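Local coordinates for protein PfEMP1 variant 1 of strain MC (Plasmodium falciparum, PDB 5LGD) that probably binds a host cell-surface receptor, this chain being one all-helical domain cut from a much longer malarial adhesion protein, at residues M5-N8 with A9-M13; I23-R26 with D27-R31; D68-R71 with K72-D75. One frame throughout, in Å; residues are numbered along the deposited sequence.

Contact 1: M5-N8 with A9-M13; sequences MSYN and AFFWM
Met5 touches Ala9, Phe10 and Met13, while Ser6 caps the start of helix 7-29; together they make an N-cap with a hydrophobic staple, the residue before the cap meeting the fourth residue after it. The evidence for the staple is the Met5 CE to Phe10 CD1 distance of 3.8 Å, with the methyl in the plane of the phenyl ring at its edge. Met5 CE also lies 3.7 Å from Met13 SD, and the two methionine chains cross at about a right angle. With Met5 CG set between its backbone N and carbonyl carbon (chi1 51°) and the chain bent twice beyond it, the thioether folds back over the first turn, where CG packs 3.7 Å from Ala9 CB.

The cap itself is the bond from Ala9 N to Ser6 OG, 3.1 Å. Phe10 N to Ser6 O (2.8 Å) and Phe11 N to Tyr7 O (2.8 Å) then begin the regular helical bonding. One turn on, Phe11 presents its ring edge to the face of Tyr7 in an offset edge-to-face pair, the planes at 65°.

Further out, helix 45-70 holds Tyr7: a bond to Ile66 O tethers its hydroxyl end to that helix. Phe11 and Trp12 rest on helix 82-90, Trp12 also on Leu95 and Ile98 of helix 92-103. Phe11 makes a further edge-to-face contact with an aromatic side chain of another protein, and Asn8 and Trp12 pack on that partner too, consistent with a receptor-binding face. Within the helix, Phe11 CD1 stands 3.5 Å above the plane of the Trp12 ring, over its centre.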
ATOM      1  N   MET B   5      21.632   2.704 -25.116  1.00 65.39           N
ATOM      2  CA  MET B   5      21.350   3.075 -23.735  1.00 62.71           C
ATOM      3  C   MET B   5      20.232   2.167 -23.199  1.00 61.03           C
ATOM      4  O   MET B   5      19.930   1.149 -23.828  1.00 61.19           O
ATOM      5  CB  MET B   5      20.892   4.550 -23.720  1.00 63.56           C
ATOM      6  CG  MET B   5      19.777   4.860 -24.709  1.00 66.27           C
ATOM      7  SD  MET B   5      19.900   6.495 -25.512  1.00 69.74           S
ATOM      8  CE  MET B   5      20.483   6.003 -27.100  1.00 67.39           C
ATOM      9  N   SER B   6      19.602   2.541 -22.055  1.00 52.66           N
ATOM     10  CA  SER B   6      18.469   1.792 -21.491  1.00 49.13           C
ATOM     11  C   SER B   6      17.305   1.889 -22.476  1.00 48.29           C
ATOM     12  O   SER B   6      17.234   2.871 -23.225  1.00 47.79           O
ATOM     13  CB  SER B   6      18.061   2.358 -20.132  1.00 51.46           C
ATOM     14  OG  SER B   6      17.234   3.515 -20.208  1.00 55.46           O
ATOM     15  N   TYR B   7      16.410   0.882 -22.498  1.00 43.22           N
ATOM     16  CA  TYR B   7      15.254   0.890 -23.401  1.00 41.54           C
ATOM     17  C   TYR B   7      14.402   2.162 -23.198  1.00 43.13           C
ATOM     18  O   TYR B   7      14.180   2.881 -24.164  1.00 43.19           O
ATOM     19  CB  TYR B   7      14.427  -0.416 -23.344  1.00 42.14           C
ATOM     20  CG  TYR B   7      13.217  -0.378 -24.256  1.00 42.21           C
ATOM     21  CD1 TYR B   7      13.360  -0.409 -25.646  1.00 44.92           C
ATOM     22  CD2 TYR B   7      11.933  -0.249 -23.736  1.00 39.56           C
ATOM     23  CE1 TYR B   7      12.251  -0.327 -26.487  1.00 44.51           C
ATOM     24  CE2 TYR B   7      10.817  -0.188 -24.567  1.00 39.09           C
ATOM     25  CZ  TYR B   7      10.979  -0.212 -25.939  1.00 46.82           C
ATOM     26  OH  TYR B   7       9.862  -0.102 -26.729  1.00 42.45           O
ATOM     27  N   ASN B   8      14.076   2.517 -21.938  1.00 39.49           N
ATOM     28  CA  ASN B   8      13.311   3.724 -21.594  1.00 36.60           C
ATOM     29  C   ASN B   8      13.970   4.973 -22.182  1.00 39.66           C
ATOM     30  O   ASN B   8      13.317   5.696 -22.920  1.00 38.44           O
ATOM     31  CB  ASN B   8      13.093   3.846 -20.079  1.00 39.29           C
ATOM     32  CG  ASN B   8      12.210   5.026 -19.678  1.00 62.89           C
ATOM     33  OD1 ASN B   8      12.692   6.126 -19.324  1.00 57.39           O
ATOM     34  ND2 ASN B   8      10.897   4.827 -19.735  1.00 48.91           N
ATOM     35  N   ALA B   9      15.284   5.152 -21.965  1.00 39.60           N
ATOM     36  CA  ALA B   9      16.067   6.280 -22.508  1.00 39.75           C
ATOM     37  C   ALA B   9      16.031   6.303 -24.034  1.00 43.74           C
ATOM     38  O   ALA B   9      15.808   7.365 -24.628  1.00 43.69           O
ATOM     39  CB  ALA B   9      17.509   6.191 -22.036  1.00 41.86           C
ATOM     40  N   PHE B  10      16.253   5.120 -24.669  1.00 37.93           N
ATOM     41  CA  PHE B  10      16.257   5.006 -26.118  1.00 36.99           C
ATOM     42  C   PHE B  10      14.909   5.348 -26.727  1.00 37.80           C
ATOM     43  O   PHE B  10      14.848   6.114 -27.695  1.00 36.03           O
ATOM     44  CB  PHE B  10      16.730   3.613 -26.568  1.00 39.79           C
ATOM     45  CG  PHE B  10      16.760   3.478 -28.067  1.00 41.95           C
ATOM     46  CD1 PHE B  10      17.851   3.920 -28.796  1.00 46.51           C
ATOM     47  CD2 PHE B  10      15.682   2.925 -28.753  1.00 44.41           C
ATOM     48  CE1 PHE B  10      17.854   3.844 -30.188  1.00 48.48           C
ATOM     49  CE2 PHE B  10      15.707   2.807 -30.143  1.00 47.72           C
ATOM     50  CZ  PHE B  10      16.772   3.303 -30.851  1.00 46.94           C
ATOM     51  N   PHE B  11      13.840   4.754 -26.166  1.00 32.26           N
ATOM     52  CA  PHE B  11      12.450   4.943 -26.583  1.00 30.24           C
ATOM     53  C   PHE B  11      12.087   6.441 -26.779  1.00 35.59           C
ATOM     54  O   PHE B  11      11.581   6.826 -27.834  1.00 35.79           O
ATOM     55  CB  PHE B  11      11.490   4.257 -25.569  1.00 29.34           C
ATOM     56  CG  PHE B  11      10.021   4.351 -25.910  1.00 28.78           C
ATOM     57  CD1 PHE B  11       9.291   5.503 -25.615  1.00 29.01           C
ATOM     58  CD2 PHE B  11       9.377   3.312 -26.572  1.00 30.18           C
ATOM     59  CE1 PHE B  11       7.940   5.601 -25.967  1.00 29.42           C
ATOM     60  CE2 PHE B  11       8.012   3.391 -26.883  1.00 31.88           C
ATOM     61  CZ  PHE B  11       7.316   4.544 -26.615  1.00 30.20           C
ATOM     62  N   TRP B  12      12.359   7.268 -25.767  1.00 32.42           N
ATOM     63  CA  TRP B  12      12.010   8.682 -25.797  1.00 31.14           C
ATOM     64  C   TRP B  12      12.893   9.496 -26.694  1.00 34.14           C
ATOM     65  O   TRP B  12      12.384  10.359 -27.407  1.00 32.38           O
ATOM     66  CB  TRP B  12      11.943   9.239 -24.377  1.00 29.72           C
ATOM     67  CG  TRP B  12      10.776   8.629 -23.675  1.00 28.94           C
ATOM     68  CD1 TRP B  12      10.808   7.686 -22.688  1.00 31.24           C
ATOM     69  CD2 TRP B  12       9.401   8.782 -24.044  1.00 28.14           C
ATOM     70  NE1 TRP B  12       9.529   7.309 -22.359  1.00 29.65           N
ATOM     71  CE2 TRP B  12       8.643   7.985 -23.163  1.00 30.46           C
ATOM     72  CE3 TRP B  12       8.731   9.590 -24.975  1.00 29.61           C
ATOM     73  CZ2 TRP B  12       7.257   7.944 -23.207  1.00 29.18           C
ATOM     74  CZ3 TRP B  12       7.358   9.533 -25.026  1.00 30.81           C
ATOM     75  CH2 TRP B  12       6.636   8.721 -24.148  1.00 31.08           C
ATOM     76  N   MET B  13      14.171   9.150 -26.758  1.00 34.14           N
ATOM     77  CA  MET B  13      15.137   9.770 -27.662  1.00 35.96           C
ATOM     78  C   MET B  13      14.713   9.561 -29.129  1.00 38.87           C
ATOM     79  O   MET B  13      14.810  10.489 -29.923  1.00 39.09           O
ATOM     80  CB  MET B  13      16.521   9.138 -27.440  1.00 40.33           C
ATOM     81  CG  MET B  13      17.643   9.916 -28.094  1.00 47.03           C
ATOM     82  SD  MET B  13      18.908   8.841 -28.793  1.00 56.49           S
ATOM     83  CE  MET B  13      17.925   7.852 -29.969  1.00 54.23           C
TER

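Contact 2: I23-R26 with D27-R31; sequences IKWR and DEHGR
Along the late turns of helix 7-29, residues four apart pair off, and Trp25 with His29 is the aromatic instance. Trp25 CE3 comes to 3.6 Å from His29 CD2. The planes stand at 48° and the centroids 5.5 Å apart, so the rings meet aslant. Trp25 CG lies anti to its own carbonyl carbon, and with chi1 -86° and chi2 110° the six-membered ring is carried forward, toward His29. The imidazole has a second neighbour in Glu28 CB, 3.5 Å above its plane and offset toward the rim.

Backbone bonds follow the same spacing, from Asp27 N to Ile23 O (3.0 Å) and from His29 N to Trp25 O (2.8 Å). This helix runs beside helices 45-70 and 144-162, consistent with the three-helix core of the cysteine-rich interdomain regions of PfEMP1. Trp25 turns to the first of these, meeting the rings of Phe52 and Trp55, and Arg26 forms a salt bridge with Glu152 on the second while its NH1 donates to Ser22 O.

The other pairs run side by side. Ile23 is buried against helix 106-118, while its CG2 lies 3.8 Å from OD1 of the exposed Asp27, a methyl against a carboxylate. Lys24 and Glu28 point the same way, yet their charged ends, Lys24 NZ and Glu28 OE1, remain 5.7 Å apart, too far for a salt bridge, so any attraction is probably weak. Glu28 OE2 is instead hydrogen-bonded to a bound Tris molecule, probably from the crystallisation liquor, whose same hydroxyl His29 NE2 reaches weakly.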
ATOM      1  N   ILE B  23       9.743  17.676 -38.550  1.00 35.29           N
ATOM      2  CA  ILE B  23       9.736  19.148 -38.623  1.00 34.42           C
ATOM      3  C   ILE B  23      10.860  19.661 -39.526  1.00 38.43           C
ATOM      4  O   ILE B  23      10.656  20.622 -40.270  1.00 35.80           O
ATOM      5  CB  ILE B  23       9.859  19.788 -37.205  1.00 35.66           C
ATOM      6  CG1 ILE B  23       8.654  19.455 -36.295  1.00 35.70           C
ATOM      7  CG2 ILE B  23      10.128  21.297 -37.280  1.00 34.71           C
ATOM      8  CD1 ILE B  23       9.012  19.559 -34.780  1.00 40.00           C
ATOM      9  N   LYS B  24      12.063  19.068 -39.394  1.00 37.63           N
ATOM     10  CA  LYS B  24      13.250  19.478 -40.168  1.00 39.17           C
ATOM     11  C   LYS B  24      13.076  19.246 -41.670  1.00 42.87           C
ATOM     12  O   LYS B  24      13.768  19.899 -42.442  1.00 42.29           O
ATOM     13  CB  LYS B  24      14.523  18.794 -39.647  1.00 41.16           C
ATOM     14  CG  LYS B  24      15.114  19.444 -38.411  1.00 44.06           C
ATOM     15  CD  LYS B  24      16.050  18.461 -37.722  1.00 50.24           C
ATOM     16  CE  LYS B  24      17.277  19.124 -37.151  1.00 62.22           C
ATOM     17  NZ  LYS B  24      17.000  19.809 -35.859  1.00 67.27           N
ATOM     18  N   TRP B  25      12.143  18.334 -42.082  1.00 40.02           N
ATOM     19  CA  TRP B  25      11.843  18.105 -43.498  1.00 41.07           C
ATOM     20  C   TRP B  25      11.206  19.349 -44.090  1.00 43.17           C
ATOM     21  O   TRP B  25      11.545  19.734 -45.199  1.00 43.34           O
ATOM     22  CB  TRP B  25      10.952  16.877 -43.703  1.00 40.82           C
ATOM     23  CG  TRP B  25      11.744  15.612 -43.789  1.00 43.28           C
ATOM     24  CD1 TRP B  25      11.785  14.606 -42.863  1.00 45.92           C
ATOM     25  CD2 TRP B  25      12.625  15.215 -44.854  1.00 44.90           C
ATOM     26  NE1 TRP B  25      12.625  13.601 -43.293  1.00 46.94           N
ATOM     27  CE2 TRP B  25      13.172  13.962 -44.503  1.00 50.18           C
ATOM     28  CE3 TRP B  25      13.023  15.812 -46.063  1.00 47.91           C
ATOM     29  CZ2 TRP B  25      14.059  13.267 -45.346  1.00 51.99           C
ATOM     30  CZ3 TRP B  25      13.905  15.131 -46.890  1.00 51.44           C
ATOM     31  CH2 TRP B  25      14.443  13.892 -46.514  1.00 52.89           C
ATOM     32  N   ARG B  26      10.363  20.026 -43.305  1.00 38.36           N
ATOM     33  CA  ARG B  26       9.721  21.271 -43.701  1.00 38.59           C
ATOM     34  C   ARG B  26      10.658  22.448 -43.557  1.00 42.18           C
ATOM     35  O   ARG B  26      10.705  23.271 -44.462  1.00 43.27           O
ATOM     36  CB  ARG B  26       8.405  21.490 -42.952  1.00 37.07           C
ATOM     37  CG  ARG B  26       7.271  20.578 -43.455  1.00 42.78           C
ATOM     38  CD  ARG B  26       7.310  19.189 -42.827  1.00 49.60           C
ATOM     39  NE  ARG B  26       6.110  18.425 -43.144  1.00 43.04           N
ATOM     40  CZ  ARG B  26       5.970  17.127 -42.936  1.00 53.25           C
ATOM     41  NH1 ARG B  26       6.981  16.411 -42.451  1.00 31.14           N
ATOM     42  NH2 ARG B  26       4.832  16.521 -43.249  1.00 51.53           N
ATOM     43  N   ASP B  27      11.458  22.500 -42.481  1.00 37.37           N
ATOM     44  CA  ASP B  27      12.439  23.594 -42.229  1.00 36.78           C
ATOM     45  C   ASP B  27      13.515  23.674 -43.330  1.00 41.30           C
ATOM     46  O   ASP B  27      13.915  24.765 -43.746  1.00 40.21           O
ATOM     47  CB  ASP B  27      13.125  23.363 -40.876  1.00 36.72           C
ATOM     48  CG  ASP B  27      12.277  23.725 -39.678  1.00 42.25           C
ATOM     49  OD1 ASP B  27      11.057  23.990 -39.866  1.00 40.06           O
ATOM     50  OD2 ASP B  27      12.833  23.770 -38.551  1.00 46.58           O
ATOM     51  N   GLU B  28      13.950  22.500 -43.821  1.00 39.90           N
ATOM     52  CA  GLU B  28      14.967  22.377 -44.870  1.00 41.09           C
ATOM     53  C   GLU B  28      14.377  22.292 -46.297  1.00 45.01           C
ATOM     54  O   GLU B  28      14.888  22.960 -47.197  1.00 44.25           O
ATOM     55  CB  GLU B  28      15.919  21.193 -44.573  1.00 42.75           C
ATOM     56  CG  GLU B  28      16.971  21.537 -43.528  1.00 56.86           C
ATOM     57  CD  GLU B  28      17.581  20.367 -42.782  1.00 80.84           C
ATOM     58  OE1 GLU B  28      17.523  20.364 -41.532  1.00 81.70           O
ATOM     59  OE2 GLU B  28      18.148  19.469 -43.443  1.00 76.45           O
ATOM     60  N   HIS B  29      13.315  21.471 -46.498  1.00 44.58           N
ATOM     61  CA  HIS B  29      12.734  21.243 -47.826  1.00 46.30           C
ATOM     62  C   HIS B  29      11.228  21.500 -47.897  1.00 50.58           C
ATOM     63  O   HIS B  29      10.498  20.776 -48.597  1.00 50.50           O
ATOM     64  CB  HIS B  29      13.097  19.845 -48.344  1.00 47.90           C
ATOM     65  CG  HIS B  29      14.500  19.456 -48.017  1.00 51.79           C
ATOM     66  ND1 HIS B  29      15.567  19.946 -48.733  1.00 54.89           N
ATOM     67  CD2 HIS B  29      14.966  18.677 -47.014  1.00 53.80           C
ATOM     68  CE1 HIS B  29      16.648  19.440 -48.160  1.00 54.63           C
ATOM     69  NE2 HIS B  29      16.335  18.670 -47.123  1.00 54.13           N
ATOM     70  N   GLY B  30      10.805  22.600 -47.269  1.00 45.79           N
ATOM     71  CA  GLY B  30       9.414  23.035 -47.273  1.00 46.09           C
ATOM     72  C   GLY B  30       8.934  23.541 -48.623  1.00 51.29           C
ATOM     73  O   GLY B  30       7.728  23.546 -48.873  1.00 50.68           O
ATOM     74  N   ARG B  31       9.861  23.945 -49.519  1.00 50.32           N
ATOM     75  CA  ARG B  31       9.477  24.355 -50.883  1.00 53.21           C
ATOM     76  C   ARG B  31       8.869  23.113 -51.612  1.00 58.69           C
ATOM     77  O   ARG B  31       8.004  23.273 -52.468  1.00 61.24           O
ATOM     78  CB  ARG B  31      10.661  25.002 -51.658  1.00 54.52           C
ATOM     79  CG  ARG B  31      11.659  24.014 -52.282  1.00 74.12           C
ATOM     80  CD  ARG B  31      13.035  24.605 -52.583  1.00 93.33           C
ATOM     81  NE  ARG B  31      13.803  23.774 -53.527  1.00100.45           N
ATOM     82  CZ  ARG B  31      14.583  22.745 -53.193  1.00101.07           C
ATOM     83  NH1 ARG B  31      14.718  22.387 -51.919  1.00 77.53           N
ATOM     84  NH2 ARG B  31      15.236  22.068 -54.130  1.00 80.23           N
TER

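Contact 3: D68-R71 with K72-D75; sequences DHFR and KQKD
Phe70 and Gln73 are brought together by two different first torsions: Phe70 CG is anti to its backbone N (chi1 -162°), whereas Gln73 CG is anti to its carbonyl carbon (chi1 -58°), with the rest of the glutamine chain extended. The amide thereby comes back over the turn and NE2 settles above the centre of the Phe70 ring, 3.1 Å from its plane, the ring and amide planes being 66° apart. The same nitrogen donates to Phe70 O at 2.9 Å; the oxygen lies in the amide plane, and the donor sits on a lone pair in the carbonyl plane. One NH2 group is therefore placed by both the carbonyl and the ring of a single residue.

Phe70 O also takes a weak bond from Gln73 N at 3.4 Å, which closes a type I beta turn from Phe70 to Gln73. The turn leads the chain off helix 45-70, and Lys72 N bonds to His69 O (3.0 Å). Lys72 stretches back beside the helix, its CD 3.4 Å from Asp68 O. Lys74 NZ donates to Lys72 O at 2.8 Å and to a water that in turn donates to Arg71 O, so an ammonium group ties two successive carbonyls of the turn. Arg71 NH2 and Asp68 OD1 form a long salt bridge, 3.9 Å.

Gln73 OE1 is hydrogen-bonded to a polar side chain of another protein, and Phe70 meets an aromatic ring of that partner, consistent with a place at a receptor-binding face. Within the chain, helix 82-90 lies against the turn: Phe70 packs on Phe85, Leu86 and Leu89, Arg71 pairs with Asp83, and Gln73 O accepts from His82.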
ATOM      1  N   ASP B  68       7.842  -3.887 -30.712  1.00 51.21           N
ATOM      2  CA  ASP B  68       8.078  -5.305 -30.448  1.00 51.78           C
ATOM      3  C   ASP B  68       8.785  -5.536 -29.122  1.00 52.56           C
ATOM      4  O   ASP B  68       8.370  -6.427 -28.383  1.00 52.04           O
ATOM      5  CB  ASP B  68       8.805  -5.972 -31.628  1.00 56.77           C
ATOM      6  CG  ASP B  68       7.866  -6.376 -32.753  1.00 74.57           C
ATOM      7  OD1 ASP B  68       6.743  -6.865 -32.450  1.00 76.12           O
ATOM      8  OD2 ASP B  68       8.270  -6.260 -33.934  1.00 83.88           O
ATOM      9  N   HIS B  69       9.779  -4.699 -28.768  1.00 46.68           N
ATOM     10  CA  HIS B  69      10.456  -4.839 -27.470  1.00 44.60           C
ATOM     11  C   HIS B  69       9.546  -4.363 -26.330  1.00 43.73           C
ATOM     12  O   HIS B  69       9.598  -4.932 -25.239  1.00 42.92           O
ATOM     13  CB  HIS B  69      11.810  -4.087 -27.430  1.00 45.03           C
ATOM     14  CG  HIS B  69      12.677  -4.545 -26.293  1.00 48.01           C
ATOM     15  ND1 HIS B  69      12.896  -3.751 -25.191  1.00 47.47           N
ATOM     16  CD2 HIS B  69      13.266  -5.745 -26.084  1.00 52.16           C
ATOM     17  CE1 HIS B  69      13.634  -4.464 -24.363  1.00 47.39           C
ATOM     18  NE2 HIS B  69      13.881  -5.672 -24.853  1.00 50.90           N
ATOM     19  N   PHE B  70       8.683  -3.354 -26.596  1.00 37.02           N
ATOM     20  CA  PHE B  70       7.730  -2.816 -25.612  1.00 35.58           C
ATOM     21  C   PHE B  70       6.740  -3.886 -25.161  1.00 39.88           C
ATOM     22  O   PHE B  70       6.342  -3.921 -24.001  1.00 39.26           O
ATOM     23  CB  PHE B  70       6.959  -1.625 -26.207  1.00 36.38           C
ATOM     24  CG  PHE B  70       6.283  -0.742 -25.192  1.00 36.30           C
ATOM     25  CD1 PHE B  70       4.988  -1.007 -24.769  1.00 40.03           C
ATOM     26  CD2 PHE B  70       6.932   0.363 -24.669  1.00 35.14           C
ATOM     27  CE1 PHE B  70       4.363  -0.187 -23.843  1.00 38.38           C
ATOM     28  CE2 PHE B  70       6.312   1.166 -23.725  1.00 36.60           C
ATOM     29  CZ  PHE B  70       5.025   0.894 -23.330  1.00 35.27           C
ATOM     30  N   ARG B  71       6.306  -4.710 -26.098  1.00 38.55           N
ATOM     31  CA  ARG B  71       5.366  -5.800 -25.881  1.00 40.74           C
ATOM     32  C   ARG B  71       6.010  -6.959 -25.107  1.00 45.43           C
ATOM     33  O   ARG B  71       5.304  -7.866 -24.669  1.00 46.93           O
ATOM     34  CB  ARG B  71       4.777  -6.277 -27.218  1.00 42.24           C
ATOM     35  CG  ARG B  71       3.845  -5.241 -27.820  1.00 45.23           C
ATOM     36  CD  ARG B  71       3.109  -5.801 -29.023  1.00 48.76           C
ATOM     37  NE  ARG B  71       2.352  -4.737 -29.679  1.00 49.44           N
ATOM     38  CZ  ARG B  71       2.628  -4.239 -30.877  1.00 57.97           C
ATOM     39  NH1 ARG B  71       1.892  -3.256 -31.379  1.00 41.62           N
ATOM     40  NH2 ARG B  71       3.612  -4.751 -31.607  1.00 53.46           N
ATOM     41  N   LYS B  72       7.352  -6.928 -24.934  1.00 42.33           N
ATOM     42  CA  LYS B  72       8.063  -7.970 -24.197  1.00 43.08           C
ATOM     43  C   LYS B  72       8.241  -7.623 -22.711  1.00 44.96           C
ATOM     44  O   LYS B  72       8.726  -8.485 -21.968  1.00 42.57           O
ATOM     45  CB  LYS B  72       9.388  -8.344 -24.882  1.00 46.69           C
ATOM     46  CG  LYS B  72       9.145  -9.219 -26.101  1.00 57.15           C
ATOM     47  CD  LYS B  72      10.182  -9.067 -27.202  1.00 68.07           C
ATOM     48  CE  LYS B  72       9.632  -9.642 -28.490  1.00 86.41           C
ATOM     49  NZ  LYS B  72      10.658  -9.741 -29.560  1.00 98.86           N
ATOM     50  N   GLN B  73       7.778  -6.402 -22.251  1.00 40.00           N
ATOM     51  CA  GLN B  73       7.888  -6.007 -20.834  1.00 38.56           C
ATOM     52  C   GLN B  73       7.108  -6.936 -19.888  1.00 46.41           C
ATOM     53  O   GLN B  73       5.953  -7.294 -20.155  1.00 45.81           O
ATOM     54  CB  GLN B  73       7.514  -4.560 -20.598  1.00 37.77           C
ATOM     55  CG  GLN B  73       8.322  -3.539 -21.393  1.00 39.67           C
ATOM     56  CD  GLN B  73       7.684  -2.193 -21.199  1.00 47.49           C
ATOM     57  OE1 GLN B  73       7.976  -1.472 -20.239  1.00 39.04           O
ATOM     58  NE2 GLN B  73       6.756  -1.859 -22.073  1.00 36.09           N
ATOM     59  N   LYS B  74       7.765  -7.378 -18.809  1.00 44.78           N
ATOM     60  CA  LYS B  74       7.142  -8.341 -17.877  1.00 45.02           C
ATOM     61  C   LYS B  74       6.700  -7.701 -16.557  1.00 50.39           C
ATOM     62  O   LYS B  74       6.285  -8.413 -15.633  1.00 51.90           O
ATOM     63  CB  LYS B  74       8.065  -9.561 -17.641  1.00 47.24           C
ATOM     64  CG  LYS B  74       8.520 -10.264 -18.922  1.00 66.30           C
ATOM     65  CD  LYS B  74       7.376 -10.890 -19.754  1.00 83.24           C
ATOM     66  CE  LYS B  74       7.865 -11.583 -21.014  1.00 92.50           C
ATOM     67  NZ  LYS B  74       7.344 -10.943 -22.254  1.00 91.19           N
ATOM     68  N   ASP B  75       6.774  -6.371 -16.472  1.00 44.09           N
ATOM     69  CA  ASP B  75       6.349  -5.643 -15.271  1.00 42.96           C
ATOM     70  C   ASP B  75       5.258  -4.613 -15.575  1.00 43.68           C
ATOM     71  O   ASP B  75       5.197  -3.556 -14.931  1.00 44.11           O
ATOM     72  CB  ASP B  75       7.563  -5.008 -14.546  1.00 44.40           C
ATOM     73  CG  ASP B  75       8.311  -3.925 -15.316  1.00 46.76           C
ATOM     74  OD1 ASP B  75       8.206  -3.900 -16.571  1.00 46.32           O
ATOM     75  OD2 ASP B  75       9.051  -3.139 -14.671  1.00 54.86           O
TER
HETATM   76  O   HOH W   1       4.630 -10.473 -22.821  1.00 61.18           O

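How the contacts relate
Contacts 1 and 2 lie on the same helix, 7-29, with centres about 26 Å apart; contact 3 lies where helix 45-70 passes into the following loop. Contact 1 is partly buried and mainly apolar and aromatic beyond its cap, whereas contacts 2 and 3 are surface sites richer in charged side chains. Contacts 1 and 3 touch, Tyr7 OH being 3.3 Å from Phe70 CB, and both meet another protein; no other protein chain of the assembly touches contact 2, whose centre is about 35 Å from that of contact 3. Contact 1 starts a helix and contact 3 leaves one, and each sets a side chain on the backbone, as acceptor and as donor respectively.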